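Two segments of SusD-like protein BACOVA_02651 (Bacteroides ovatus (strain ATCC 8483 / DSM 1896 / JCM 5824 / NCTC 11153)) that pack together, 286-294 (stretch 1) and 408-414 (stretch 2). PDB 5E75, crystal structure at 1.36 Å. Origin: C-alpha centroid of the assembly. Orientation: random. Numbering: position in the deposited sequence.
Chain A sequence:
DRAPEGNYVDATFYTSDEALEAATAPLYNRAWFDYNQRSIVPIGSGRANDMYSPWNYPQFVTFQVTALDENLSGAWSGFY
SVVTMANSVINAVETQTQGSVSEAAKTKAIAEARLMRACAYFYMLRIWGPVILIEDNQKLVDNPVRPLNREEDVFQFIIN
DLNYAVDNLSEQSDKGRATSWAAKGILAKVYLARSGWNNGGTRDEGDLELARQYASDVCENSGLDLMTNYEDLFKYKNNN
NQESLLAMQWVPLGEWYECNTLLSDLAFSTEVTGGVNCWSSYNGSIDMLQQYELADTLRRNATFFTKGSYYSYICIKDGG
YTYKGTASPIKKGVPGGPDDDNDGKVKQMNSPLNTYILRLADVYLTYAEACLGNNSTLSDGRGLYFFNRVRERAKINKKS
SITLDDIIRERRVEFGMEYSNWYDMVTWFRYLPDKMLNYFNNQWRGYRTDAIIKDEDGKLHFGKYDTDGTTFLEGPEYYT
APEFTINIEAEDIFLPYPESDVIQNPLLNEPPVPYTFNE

Stretch 1 286-294: IDMLQQYEL
Stretch 2 (408-414) IRERRVE

Stretch 2 is a segment of a longer helix, with phi and psi mostly near -65° and -42°, Val 413 at -76°/-31°, and backbone bonds such as Arg 412 N to Ile 408 O (3.1 Å). Stretch 1 begins as a helix at Ile 286 and leaves it through two extended residues, Tyr 292 at -70°/122° and Glu 293 at -63°/154°, before Leu 294 turns back to -53°/-39°. The two helix axes come within 9.7 Å, their N-to-C directions 105° apart. The register is set by two CA pairs, Gln 291 CA to Arg 409 CA at 6.3 Å and Tyr 292 CA to Val 413 CA at 6.2 Å.

Ile 408 makes no contact; its CA-to-CB bond is sideways, and its side chain (m, t) stays clear of stretch 1. Arg 409 is stretched out, all of chi1 to chi3 t and chi4 171°, which gives it the reach to cross to the carbonyls of Gln 290 and Gln 291, just before the extended residues. Arg 409 NE donates to Gln 291 O at 2.8 Å, nearly in the guanidinium plane, while Arg 409 NH2 adds weak bonds to Gln 291 O (3.2 Å) and Gln 290 O (3.3 Å). Glu 293 (m, t) lays its aliphatic part over one guanidinium face, Glu 293 CG lying 3.9 Å from Arg 409 NH2. Its carboxylate supplies opposite charge without a direct bond: Glu 293 OE2 is 4.4 Å from Arg 409 NE, well out of the plane.

Glu 410 (t, p) has its CA-to-CB bond directed away, yet a water links the two acids, donating to Glu 410 OE1 and to Glu 293 OE2, each at 3.0 Å. Arg 411 is out of reach.

Arg 412 (m, t, p; chi4 -167°) has its CA-to-CB bond directed toward stretch 1 and forms a two-pronged salt bridge with Asp 287 (chi1 156°): Arg 412 NH1 donates to Asp 287 OD1 at 2.9 Å and Arg 412 NH2 to Asp 287 OD2 at 2.8 Å. The planar guanidinium suits a carboxylate met edge-on, which leaves a face available for packing, and Gln 291 CG lies over it. Met 288 (t, p; chi3 -121°) packs alongside, Met 288 SD 3.8 Å from Arg 412 NH2.

Val 413 (chi1 -61°) is compact enough to fit between neighbours. Val 413 CG1 sits 4.0 Å from the centroid of the Tyr 292 ring, 28° off its normal, a CH-pi contact; the same methyl lies 4.1 Å from Met 288 CE and 3.6 Å from Gln 291 CB. Tyr 292 (m, chi2 -81°) pairs this apolar face with a polar tip: a water lies 2.6 Å from Tyr 292 OH and donates to Val 413 O at 2.7 Å. The CA-to-CB bond of Glu 414 (t, p) points away, and the residue closes the stretch without contact.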

ATOM      1  N   ILE A 286     -18.093  -4.409  -5.196  1.00  9.47           N
ATOM      2  CA  ILE A 286     -19.157  -4.995  -4.400  1.00 11.38           C
ATOM      3  C   ILE A 286     -18.547  -5.801  -3.239  1.00  9.41           C
ATOM      4  O   ILE A 286     -18.946  -5.643  -2.084  1.00  9.85           O
ATOM      5  CB  ILE A 286     -20.044  -5.850  -5.295  1.00 10.42           C
ATOM      6  CG1 ILE A 286     -20.756  -4.985  -6.341  1.00 13.20           C
ATOM      7  CG2 ILE A 286     -21.084  -6.606  -4.444  1.00 12.74           C
ATOM      8  CD1 ILE A 286     -21.535  -5.793  -7.406  1.00 14.64           C
ATOM      9  N   ASP A 287     -17.564  -6.643  -3.558  1.00  9.48           N
ATOM     10  CA  ASP A 287     -16.848  -7.442  -2.567  1.00  9.85           C
ATOM     11  C   ASP A 287     -16.220  -6.568  -1.476  1.00  9.36           C
ATOM     12  O   ASP A 287     -16.413  -6.814  -0.279  1.00 10.41           O
ATOM     13  CB  ASP A 287     -15.817  -8.301  -3.328  1.00 11.14           C
ATOM     14  CG  ASP A 287     -14.625  -8.755  -2.484  1.00 10.90           C
ATOM     15  OD1 ASP A 287     -14.806  -9.316  -1.389  1.00 14.04           O
ATOM     16  OD2 ASP A 287     -13.489  -8.551  -2.964  1.00 12.07           O
ATOM     17  N   MET A 288     -15.475  -5.539  -1.867  1.00  8.94           N
ATOM     18  CA  MET A 288     -14.842  -4.657  -0.891  1.00  8.33           C
ATOM     19  C   MET A 288     -15.868  -3.971   0.013  1.00  8.36           C
ATOM     20  O   MET A 288     -15.722  -3.933   1.242  1.00  8.94           O
ATOM     21  CB  MET A 288     -14.023  -3.610  -1.615  1.00  9.06           C
ATOM     22  CG  MET A 288     -13.298  -2.647  -0.683  1.00  9.11           C
ATOM     23  SD  MET A 288     -11.971  -3.462   0.246  1.00 11.48           S
ATOM     24  CE  MET A 288     -12.469  -3.191   1.942  1.00 17.36           C
ATOM     25  N   LEU A 289     -16.938  -3.446  -0.589  1.00  9.64           N
ATOM     26  CA  LEU A 289     -17.964  -2.770   0.197  1.00  8.99           C
ATOM     27  C   LEU A 289     -18.595  -3.715   1.213  1.00 10.73           C
ATOM     28  O   LEU A 289     -18.932  -3.307   2.326  1.00 11.40           O
ATOM     29  CB  LEU A 289     -19.031  -2.135  -0.698  1.00 10.34           C
ATOM     30  CG  LEU A 289     -18.556  -0.913  -1.471  1.00 11.75           C
ATOM     31  CD1 LEU A 289     -19.559  -0.588  -2.571  1.00 11.66           C
ATOM     32  CD2 LEU A 289     -18.349   0.275  -0.554  1.00 12.14           C
ATOM     33  N   GLN A 290     -18.743  -4.982   0.851  1.00 10.60           N
ATOM     34  CA  GLN A 290     -19.338  -5.946   1.770  1.00  9.86           C
ATOM     35  C   GLN A 290     -18.415  -6.303   2.924  1.00  9.62           C
ATOM     36  O   GLN A 290     -18.843  -6.905   3.907  1.00 11.37           O
ATOM     37  CB  GLN A 290     -19.742  -7.217   1.021  1.00 12.96           C
ATOM     38  CG  GLN A 290     -20.923  -7.010   0.103  1.00 15.12           C
ATOM     39  CD  GLN A 290     -21.160  -8.185  -0.830  1.00 22.91           C
ATOM     40  OE1 GLN A 290     -20.257  -8.987  -1.082  1.00 27.21           O
ATOM     41  NE2 GLN A 290     -22.372  -8.265  -1.377  1.00 28.11           N
ATOM     42  N   GLN A 291     -17.134  -5.962   2.825  1.00  8.70           N
ATOM     43  CA  GLN A 291     -16.209  -6.239   3.923  1.00  9.57           C
ATOM     44  C   GLN A 291     -16.487  -5.351   5.131  1.00  9.69           C
ATOM     45  O   GLN A 291     -16.214  -5.744   6.271  1.00 11.05           O
ATOM     46  CB  GLN A 291     -14.738  -6.058   3.506  1.00 10.24           C
ATOM     47  CG  GLN A 291     -14.294  -6.938   2.352  1.00 10.77           C
ATOM     48  CD  GLN A 291     -14.620  -8.385   2.561  1.00 11.93           C
ATOM     49  OE1 GLN A 291     -15.413  -8.975   1.819  1.00 14.41           O
ATOM     50  NE2 GLN A 291     -14.035  -8.968   3.573  1.00 12.60           N
ATOM     51  N   TYR A 292     -16.996  -4.146   4.909  1.00  9.39           N
ATOM     52  CA  TYR A 292     -17.290  -3.269   6.034  1.00  9.69           C
ATOM     53  C   TYR A 292     -18.485  -3.800   6.814  1.00 10.74           C
ATOM     54  O   TYR A 292     -19.581  -3.960   6.279  1.00 10.65           O
ATOM     55  CB  TYR A 292     -17.565  -1.836   5.570  1.00  9.19           C
ATOM     56  CG  TYR A 292     -16.414  -1.238   4.793  1.00  8.23           C
ATOM     57  CD1 TYR A 292     -15.305  -0.702   5.439  1.00  9.66           C
ATOM     58  CD2 TYR A 292     -16.427  -1.241   3.406  1.00  9.41           C
ATOM     59  CE1 TYR A 292     -14.227  -0.182   4.719  1.00  8.74           C
ATOM     60  CE2 TYR A 292     -15.354  -0.730   2.677  1.00 10.55           C
ATOM     61  CZ  TYR A 292     -14.272  -0.196   3.341  1.00  8.79           C
ATOM     62  OH  TYR A 292     -13.213   0.303   2.610  1.00 10.07           O
ATOM     63  N   GLU A 293     -18.267  -4.053   8.093  1.00 11.28           N
ATOM     64  CA  GLU A 293     -19.373  -4.412   8.973  1.00  9.55           C
ATOM     65  C   GLU A 293     -20.339  -3.242   9.040  1.00  9.75           C
ATOM     66  O   GLU A 293     -19.968  -2.097   8.815  1.00 11.19           O
ATOM     67  CB  GLU A 293     -18.821  -4.785  10.347  1.00 11.38           C
ATOM     68  CG  GLU A 293     -17.959  -6.056  10.265  1.00 11.36           C
ATOM     69  CD  GLU A 293     -17.218  -6.408  11.539  1.00 15.94           C
ATOM     70  OE1 GLU A 293     -17.678  -6.034  12.627  1.00 15.56           O
ATOM     71  OE2 GLU A 293     -16.154  -7.066  11.439  1.00 16.86           O
ATOM     72  N   LEU A 294     -21.602  -3.534   9.321  1.00 11.94           N
ATOM     73  CA  LEU A 294     -22.643  -2.515   9.318  1.00 13.84           C
ATOM     74  C   LEU A 294     -22.285  -1.318  10.196  1.00 11.46           C
ATOM     75  O   LEU A 294     -22.519  -0.173   9.798  1.00 13.74           O
ATOM     76  CB  LEU A 294     -23.972  -3.117   9.762  1.00 16.93           C
ATOM     77  CG  LEU A 294     -25.189  -2.190   9.764  1.00 20.88           C
ATOM     78  CD1 LEU A 294     -25.406  -1.513   8.422  1.00 28.55           C
ATOM     79  CD2 LEU A 294     -26.397  -3.030  10.150  1.00 23.86           C
ATOM     80  N   ILE A 408      -7.771 -11.127   7.824  1.00  8.36           N
ATOM     81  CA  ILE A 408      -7.880 -10.771   6.414  1.00  8.58           C
ATOM     82  C   ILE A 408      -8.921  -9.661   6.244  1.00  9.00           C
ATOM     83  O   ILE A 408      -8.681  -8.668   5.558  1.00 10.22           O
ATOM     84  CB  ILE A 408      -8.217 -11.992   5.523  1.00  9.52           C
ATOM     85  CG1 ILE A 408      -7.035 -12.965   5.516  1.00  9.28           C
ATOM     86  CG2 ILE A 408      -8.582 -11.547   4.101  1.00  9.72           C
ATOM     87  CD1 ILE A 408      -7.374 -14.350   4.927  1.00 12.43           C
ATOM     88  N   ARG A 409     -10.089  -9.818   6.867  1.00  8.54           N
ATOM     89  CA  ARG A 409     -11.148  -8.839   6.714  1.00  8.61           C
ATOM     90  C   ARG A 409     -10.735  -7.519   7.326  1.00  8.64           C
ATOM     91  O   ARG A 409     -10.961  -6.471   6.741  1.00  8.96           O
ATOM     92  CB  ARG A 409     -12.443  -9.344   7.369  1.00  8.52           C
ATOM     93  CG  ARG A 409     -13.666  -8.477   7.105  1.00  9.28           C
ATOM     94  CD  ARG A 409     -14.910  -9.091   7.716  1.00  9.54           C
ATOM     95  NE  ARG A 409     -16.092  -8.387   7.257  1.00 10.20           N
ATOM     96  CZ  ARG A 409     -17.346  -8.770   7.456  1.00 10.00           C
ATOM     97  NH1 ARG A 409     -17.613  -9.869   8.133  1.00 12.76           N
ATOM     98  NH2 ARG A 409     -18.329  -8.045   6.957  1.00 10.42           N
ATOM     99  N   GLU A 410     -10.126  -7.577   8.502  1.00  8.78           N
ATOM    100  CA  GLU A 410      -9.748  -6.380   9.228  1.00  8.86           C
ATOM    101  C   GLU A 410      -8.710  -5.583   8.449  1.00  9.15           C
ATOM    102  O   GLU A 410      -8.796  -4.354   8.369  1.00  8.97           O
ATOM    103  CB  GLU A 410      -9.229  -6.704  10.637  1.00  9.13           C
ATOM    104  CG  GLU A 410      -9.308  -5.505  11.592  1.00 10.03           C
ATOM    105  CD  GLU A 410     -10.732  -5.051  11.853  1.00 11.30           C
ATOM    106  OE1 GLU A 410     -11.663  -5.895  11.753  1.00 11.94           O
ATOM    107  OE2 GLU A 410     -10.920  -3.859  12.166  1.00 11.75           O
ATOM    108  N   ARG A 411      -7.731  -6.270   7.858  1.00  8.21           N
ATOM    109  CA  ARG A 411      -6.734  -5.570   7.065  1.00  8.19           C
ATOM    110  C   ARG A 411      -7.360  -4.936   5.826  1.00  8.37           C
ATOM    111  O   ARG A 411      -7.037  -3.794   5.486  1.00  9.07           O
ATOM    112  CB  ARG A 411      -5.580  -6.498   6.688  1.00  8.52           C
ATOM    113  CG  ARG A 411      -4.696  -6.861   7.865  1.00 13.99           C
ATOM    114  CD  ARG A 411      -3.485  -7.674   7.432  1.00 15.25           C
ATOM    115  NE  ARG A 411      -2.551  -6.849   6.688  1.00 10.90           N
ATOM    116  CZ  ARG A 411      -1.588  -6.106   7.224  1.00 11.23           C
ATOM    117  NH1 ARG A 411      -1.315  -6.135   8.515  1.00 10.66           N
ATOM    118  NH2 ARG A 411      -0.822  -5.352   6.442  1.00 18.91           N
ATOM    119  N   ARG A 412      -8.242  -5.643   5.133  1.00  7.87           N
ATOM    120  CA  ARG A 412      -8.866  -5.064   3.948  1.00  7.75           C
ATOM    121  C   ARG A 412      -9.564  -3.752   4.272  1.00  8.26           C
ATOM    122  O   ARG A 412      -9.401  -2.767   3.534  1.00  8.70           O
ATOM    123  CB  ARG A 412      -9.839  -6.050   3.287  1.00  9.24           C
ATOM    124  CG  ARG A 412      -9.155  -7.214   2.592  1.00  7.89           C
ATOM    125  CD  ARG A 412     -10.108  -8.091   1.796  1.00  8.50           C
ATOM    126  NE  ARG A 412     -10.651  -7.358   0.653  1.00  9.02           N
ATOM    127  CZ  ARG A 412     -11.685  -7.750  -0.092  1.00  9.57           C
ATOM    128  NH1 ARG A 412     -12.334  -8.889   0.155  1.00  9.67           N
ATOM    129  NH2 ARG A 412     -12.098  -6.973  -1.086  1.00  9.47           N
ATOM    130  N   VAL A 413     -10.351  -3.723   5.356  1.00  8.39           N
ATOM    131  CA  VAL A 413     -11.095  -2.527   5.699  1.00  8.60           C
ATOM    132  C   VAL A 413     -10.220  -1.435   6.322  1.00  9.32           C
ATOM    133  O   VAL A 413     -10.493  -0.257   6.135  1.00  9.96           O
ATOM    134  CB  VAL A 413     -12.353  -2.795   6.598  1.00  8.80           C
ATOM    135  CG1 VAL A 413     -13.366  -3.695   5.906  1.00 11.17           C
ATOM    136  CG2 VAL A 413     -11.999  -3.393   7.909  1.00  9.86           C
ATOM    137  N   GLU A 414      -9.173  -1.803   7.034  1.00  7.61           N
ATOM    138  CA  GLU A 414      -8.274  -0.795   7.579  1.00  8.24           C
ATOM    139  C   GLU A 414      -7.494  -0.107   6.465  1.00  8.65           C
ATOM    140  O   GLU A 414      -7.256   1.107   6.543  1.00  8.54           O
ATOM    141  CB  GLU A 414      -7.332  -1.425   8.603  1.00  8.35           C
ATOM    142  CG  GLU A 414      -6.405  -0.434   9.300  1.00  8.23           C
ATOM    143  CD  GLU A 414      -7.103   0.602  10.143  1.00  9.22           C
ATOM    144  OE1 GLU A 414      -8.266   0.382  10.568  1.00  8.64           O
ATOM    145  OE2 GLU A 414      -6.470   1.649  10.416  1.00  9.14           O
TER
HETATM  146  O   HOH W   1     -10.954   0.953   3.808  1.00  9.69           O
HETATM  147  O   HOH W   2     -13.923  -5.975   9.726  1.00 15.90           O